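Photosystem II assembly protein Ycf48 (Thermosynechococcus elongatus, PDB 5OJ5) assists the early assembly of photosystem II and the replacement of photodamaged D1, binding D1 through the C-terminal extension of that protein. Local coordinates at residues A176-A181 and T214-H219; N281-A286 and Q300-D305. One frame throughout, in Å; residues are numbered along the deposited sequence.

Contact 1. Residues A176-A181 and T214-H219; sequences ALVQEA and TAWEPH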
# COMPACT_ATOMS: atom_id res chain seq x y z
N ALA A 176 -10.56 -11.51 -18.19
CA ALA A 176 -10.74 -12.02 -16.84
C ALA A 176 -9.72 -13.11 -16.57
O ALA A 176 -9.63 -14.10 -17.31
CB ALA A 176 -12.16 -12.54 -16.69
N LEU A 177 -8.93 -12.94 -15.55
CA LEU A 177 -8.01 -13.95 -15.07
C LEU A 177 -8.60 -14.73 -13.92
O LEU A 177 -8.40 -15.95 -13.86
CB LEU A 177 -6.68 -13.34 -14.64
CG LEU A 177 -6.00 -12.49 -15.69
CD1 LEU A 177 -4.71 -11.97 -15.11
CD2 LEU A 177 -5.80 -13.22 -16.96
N VAL A 178 -9.32 -14.06 -13.03
CA VAL A 178 -10.00 -14.70 -11.91
C VAL A 178 -11.37 -14.07 -11.81
O VAL A 178 -11.48 -12.85 -11.64
CB VAL A 178 -9.25 -14.53 -10.57
CG1 VAL A 178 -10.08 -15.07 -9.40
CG2 VAL A 178 -7.88 -15.20 -10.63
N GLN A 179 -12.43 -14.90 -11.88
CA GLN A 179 -13.80 -14.43 -11.70
C GLN A 179 -14.44 -15.00 -10.45
O GLN A 179 -15.57 -14.62 -10.13
CB GLN A 179 -14.66 -14.85 -12.90
CG GLN A 179 -14.21 -14.18 -14.15
CD GLN A 179 -15.14 -14.41 -15.31
OE1 GLN A 179 -16.20 -13.80 -15.38
NE2 GLN A 179 -14.73 -15.25 -16.24
N GLU A 180 -13.75 -15.86 -9.71
CA GLU A 180 -14.33 -16.46 -8.50
C GLU A 180 -14.03 -15.52 -7.35
O GLU A 180 -12.90 -15.46 -6.85
CB GLU A 180 -13.71 -17.84 -8.27
CG GLU A 180 -13.98 -18.82 -9.35
CD GLU A 180 -12.74 -19.20 -10.10
OE1 GLU A 180 -12.55 -20.43 -10.31
OE2 GLU A 180 -11.97 -18.26 -10.49
N ALA A 181 -15.03 -14.73 -6.97
CA ALA A 181 -14.86 -13.73 -5.92
C ALA A 181 -14.66 -14.37 -4.56
O ALA A 181 -15.22 -15.44 -4.27
CB ALA A 181 -16.11 -12.85 -5.90
N THR A 214 -6.36 -20.25 -11.74
CA THR A 214 -7.67 -19.74 -12.12
C THR A 214 -8.51 -19.25 -10.95
O THR A 214 -9.60 -18.73 -11.19
CB THR A 214 -8.46 -20.76 -12.93
OG1 THR A 214 -8.72 -21.91 -12.12
CG2 THR A 214 -7.70 -21.15 -14.16
N ALA A 215 -8.03 -19.40 -9.72
CA ALA A 215 -8.76 -18.98 -8.54
C ALA A 215 -7.72 -18.70 -7.47
O ALA A 215 -6.60 -19.20 -7.53
CB ALA A 215 -9.72 -20.07 -8.05
N TRP A 216 -8.12 -17.93 -6.48
CA TRP A 216 -7.28 -17.75 -5.29
C TRP A 216 -7.17 -19.07 -4.53
O TRP A 216 -8.11 -19.88 -4.51
CB TRP A 216 -7.94 -16.72 -4.36
CG TRP A 216 -7.92 -15.31 -4.90
CD1 TRP A 216 -8.84 -14.76 -5.72
CD2 TRP A 216 -6.96 -14.31 -4.63
NE1 TRP A 216 -8.52 -13.45 -5.98
CE2 TRP A 216 -7.36 -13.15 -5.32
CE3 TRP A 216 -5.81 -14.25 -3.85
CZ2 TRP A 216 -6.66 -11.95 -5.23
CZ3 TRP A 216 -5.09 -13.05 -3.79
CH2 TRP A 216 -5.53 -11.93 -4.46
N GLU A 217 -6.06 -19.26 -3.85
CA GLU A 217 -5.84 -20.42 -2.99
C GLU A 217 -5.93 -19.99 -1.54
O GLU A 217 -5.11 -19.17 -1.11
CB GLU A 217 -4.45 -20.99 -3.27
CG GLU A 217 -4.05 -22.16 -2.40
CD GLU A 217 -2.87 -22.91 -2.98
OE1 GLU A 217 -2.71 -24.11 -2.66
OE2 GLU A 217 -2.09 -22.31 -3.76
N PRO A 218 -6.88 -20.51 -0.75
CA PRO A 218 -6.97 -20.13 0.67
C PRO A 218 -5.95 -20.88 1.50
O PRO A 218 -5.57 -22.02 1.20
CB PRO A 218 -8.40 -20.56 1.05
CG PRO A 218 -8.68 -21.73 0.15
CD PRO A 218 -7.97 -21.42 -1.14
N HIS A 219 -5.54 -20.24 2.58
CA HIS A 219 -4.57 -20.78 3.54
C HIS A 219 -5.07 -20.43 4.94
O HIS A 219 -5.43 -19.28 5.20
CB HIS A 219 -3.20 -20.15 3.35
CG HIS A 219 -2.64 -20.30 1.99
ND1 HIS A 219 -1.97 -21.41 1.57
CD2 HIS A 219 -2.72 -19.46 0.93
CE1 HIS A 219 -1.61 -21.24 0.30
NE2 HIS A 219 -2.03 -20.04 -0.09
O HOH W 1 -10.20 -18.38 -14.14
O HOH W 2 -10.94 -17.36 -6.25
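Glu180 reaches Thr214 through its carboxyl group, whose OE2 lies 2.5 Å from the Thr214 carbonyl O. Two oxygens this close suggest that the acid is protonated and donates to the carbonyl. The side chain is bent at chi2 (113°), which swings CD toward the loop of Thr214 and Ala215. Glu180 OE1 rests 3.6 Å from the Ala215 CB. Thr214 takes part mainly through its main chain, the same carbonyl O also receiving a hydrogen bond from a water. That water, 3.0 Å from Thr214 O, donates as well to Leu177 O and so joins the two backbones. A second water does similar work further on: it donates to Glu180 O and accepts from Trp216 N at 2.9 Å, lying in the plane of the indole at its edge. Val178 supplies the apolar part. Its CG1, anti to the backbone N (chi1 173°), is 3.9 Å from Trp216 CD1, the two side chains crossing at about a right angle, while CG2 is 4.0 Å from Thr214 O. Glu180 and Thr214 are exposed, whereas Val178 and Trp216 are buried. Residues 214-219 belong to the Arg-rich patch of the protein. The segments come from adjacent blades of the propeller: Leu177 and Val178 form a classic beta bulge opposite Ile164 near the end of edge strand 175-178, and Trp216 leads into edge strand 217-220 of the next blade. The Trp216 indole bridges the two, its NE1 hydrogen-bonded to Gly162 O of the first blade and its ring packed on Ile164 there and on Tyr196, Ala198 and Ser207 of its own, while Leu177 and Val178 touch Trp209 on strand 205-209.

Contact 2. Residues N281-A286 and Q300-D305; sequences NEVWLA and QTWQQD
Leu285 lies against the indole of Trp302, with CD2 over one face in a CH-pi contact, 4.2 Å from the centroid of the six-membered ring. Its CB sits over Trp302 CZ3 on the same face, 3.5 Å away. Val283, whose CB also points toward Trp302, crosses the indole obliquely and brings that CB to 3.9 Å from Trp302 CH2, while Val283 O lies 3.5 Å from Trp302 CZ3. CZ3 and CH2 are thus the indole atoms that meet strand 283-287. Trp284 alternates with these two and has its CB turned away, yet its ring end comes back to Asp305: CZ3 is 4.1 Å from Asp305 OD2, ring and carboxylate planes 55° apart. The buried Asp305 also accepts a weak hydrogen bond at OD1 from Asp307 N. Trp284 NE1 donates to the anti lone pair of Glu282 OE2 at 2.8 Å (154°), an oxygen also in a salt bridge with Arg278. Trp302 closes an Asp-box turn, Ser295-Asp297-Gly299-Thr301-Trp302, in which Thr301 OG1 bonds Asp297 OD2. These polar bonds run within a segment or to residues outside the two; the contact itself is carried by CH-pi and van der Waals packing of Leu285 and Val283 on the indole.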
# COMPACT_ATOMS: atom_id res chain seq x y z
N ASN A 281 17.82 -5.65 4.54
CA ASN A 281 17.92 -5.83 5.99
C ASN A 281 17.18 -4.78 6.82
O ASN A 281 16.98 -4.99 8.02
CB ASN A 281 19.40 -5.81 6.39
CG ASN A 281 20.16 -6.96 5.82
OD1 ASN A 281 19.63 -8.06 5.67
ND2 ASN A 281 21.42 -6.72 5.51
N GLU A 282 16.81 -3.64 6.23
CA GLU A 282 16.19 -2.56 6.99
C GLU A 282 14.70 -2.54 6.73
O GLU A 282 14.25 -2.28 5.60
CB GLU A 282 16.85 -1.21 6.69
CG GLU A 282 16.29 -0.16 7.59
CD GLU A 282 16.87 1.20 7.31
OE1 GLU A 282 18.11 1.34 7.32
OE2 GLU A 282 16.10 2.16 7.06
N VAL A 283 13.94 -2.78 7.78
CA VAL A 283 12.50 -2.94 7.72
C VAL A 283 11.86 -1.88 8.59
O VAL A 283 12.34 -1.60 9.68
CB VAL A 283 12.07 -4.32 8.26
CG1 VAL A 283 10.65 -4.63 7.74
CG2 VAL A 283 13.07 -5.43 7.87
N TRP A 284 10.76 -1.29 8.11
CA TRP A 284 9.98 -0.33 8.85
C TRP A 284 8.59 -0.91 9.11
O TRP A 284 8.01 -1.61 8.28
CB TRP A 284 9.91 0.99 8.09
CG TRP A 284 11.22 1.71 8.11
CD1 TRP A 284 12.27 1.51 7.26
CD2 TRP A 284 11.64 2.67 9.09
NE1 TRP A 284 13.32 2.33 7.65
CE2 TRP A 284 12.95 3.05 8.76
CE3 TRP A 284 11.01 3.26 10.20
CZ2 TRP A 284 13.67 4.00 9.50
CZ3 TRP A 284 11.73 4.18 10.96
CH2 TRP A 284 13.04 4.55 10.58
N LEU A 285 8.04 -0.57 10.28
CA LEU A 285 6.78 -1.09 10.76
C LEU A 285 6.00 0.08 11.32
O LEU A 285 6.45 0.74 12.26
CB LEU A 285 7.06 -2.17 11.82
CG LEU A 285 5.87 -2.85 12.44
CD1 LEU A 285 5.07 -3.66 11.44
CD2 LEU A 285 6.37 -3.78 13.55
N ALA A 286 4.86 0.36 10.70
CA ALA A 286 4.04 1.52 10.99
C ALA A 286 2.75 1.09 11.65
O ALA A 286 2.15 0.10 11.24
CB ALA A 286 3.72 2.27 9.70
N GLN A 300 14.16 -9.13 13.03
CA GLN A 300 14.34 -9.87 14.28
C GLN A 300 14.19 -8.98 15.50
O GLN A 300 13.56 -9.38 16.49
CB GLN A 300 15.70 -10.57 14.27
CG GLN A 300 15.73 -11.74 13.31
CD GLN A 300 14.56 -12.69 13.51
OE1 GLN A 300 14.40 -13.29 14.57
NE2 GLN A 300 13.73 -12.85 12.48
N THR A 301 14.85 -7.82 15.49
CA THR A 301 14.78 -6.91 16.62
C THR A 301 14.49 -5.52 16.12
O THR A 301 14.79 -5.15 14.98
CB THR A 301 16.05 -6.88 17.45
OG1 THR A 301 17.12 -6.31 16.71
CG2 THR A 301 16.43 -8.29 17.89
N TRP A 302 13.87 -4.76 17.00
CA TRP A 302 13.27 -3.51 16.60
C TRP A 302 13.67 -2.40 17.55
O TRP A 302 13.86 -2.61 18.75
CB TRP A 302 11.71 -3.65 16.62
CG TRP A 302 11.26 -4.64 15.57
CD1 TRP A 302 11.17 -6.00 15.71
CD2 TRP A 302 10.88 -4.33 14.22
NE1 TRP A 302 10.75 -6.54 14.51
CE2 TRP A 302 10.58 -5.56 13.59
CE3 TRP A 302 10.80 -3.16 13.47
CZ2 TRP A 302 10.17 -5.63 12.28
CZ3 TRP A 302 10.40 -3.23 12.16
CH2 TRP A 302 10.09 -4.46 11.57
N GLN A 303 13.71 -1.21 17.00
CA GLN A 303 13.91 -0.00 17.76
C GLN A 303 12.82 0.97 17.34
O GLN A 303 12.28 0.90 16.23
CB GLN A 303 15.30 0.57 17.50
CG GLN A 303 16.40 -0.35 18.03
CD GLN A 303 17.82 0.19 17.89
OE1 GLN A 303 18.06 1.17 17.19
NE2 GLN A 303 18.76 -0.43 18.64
N GLN A 304 12.49 1.88 18.23
CA GLN A 304 11.39 2.78 17.98
C GLN A 304 11.89 4.14 17.51
O GLN A 304 12.86 4.67 18.05
CB GLN A 304 10.52 2.99 19.23
CG GLN A 304 9.36 3.91 18.98
CD GLN A 304 8.29 3.80 20.02
OE1 GLN A 304 8.52 3.31 21.13
NE2 GLN A 304 7.10 4.27 19.68
N ASP A 305 11.22 4.72 16.50
CA ASP A 305 11.47 6.10 16.10
C ASP A 305 10.64 6.99 17.01
O ASP A 305 9.44 7.21 16.79
CB ASP A 305 11.11 6.29 14.64
CG ASP A 305 11.48 7.65 14.13
OD1 ASP A 305 11.55 8.62 14.89
OD2 ASP A 305 11.67 7.76 12.89

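Both contacts involve an outer part of a propeller blade and each includes a tryptophan, though only in contact 2 does it have the largest share. Contact 1 links the ends of two successive four-stranded sheets near the surface, while both segments of contact 2 belong to one blade. There, the second strand of the sheet is joined to the edge segment beyond strand 292-295, mainly by side chains, in a buried place. The two share no strand and do not touch. Contacts 1 and 2 have centres 33 Å apart and nearest atoms about 20 Å apart. Water-mediated backbone links and a carboxyl group in contact 1 stand against CH-pi and apolar packing in contact 2.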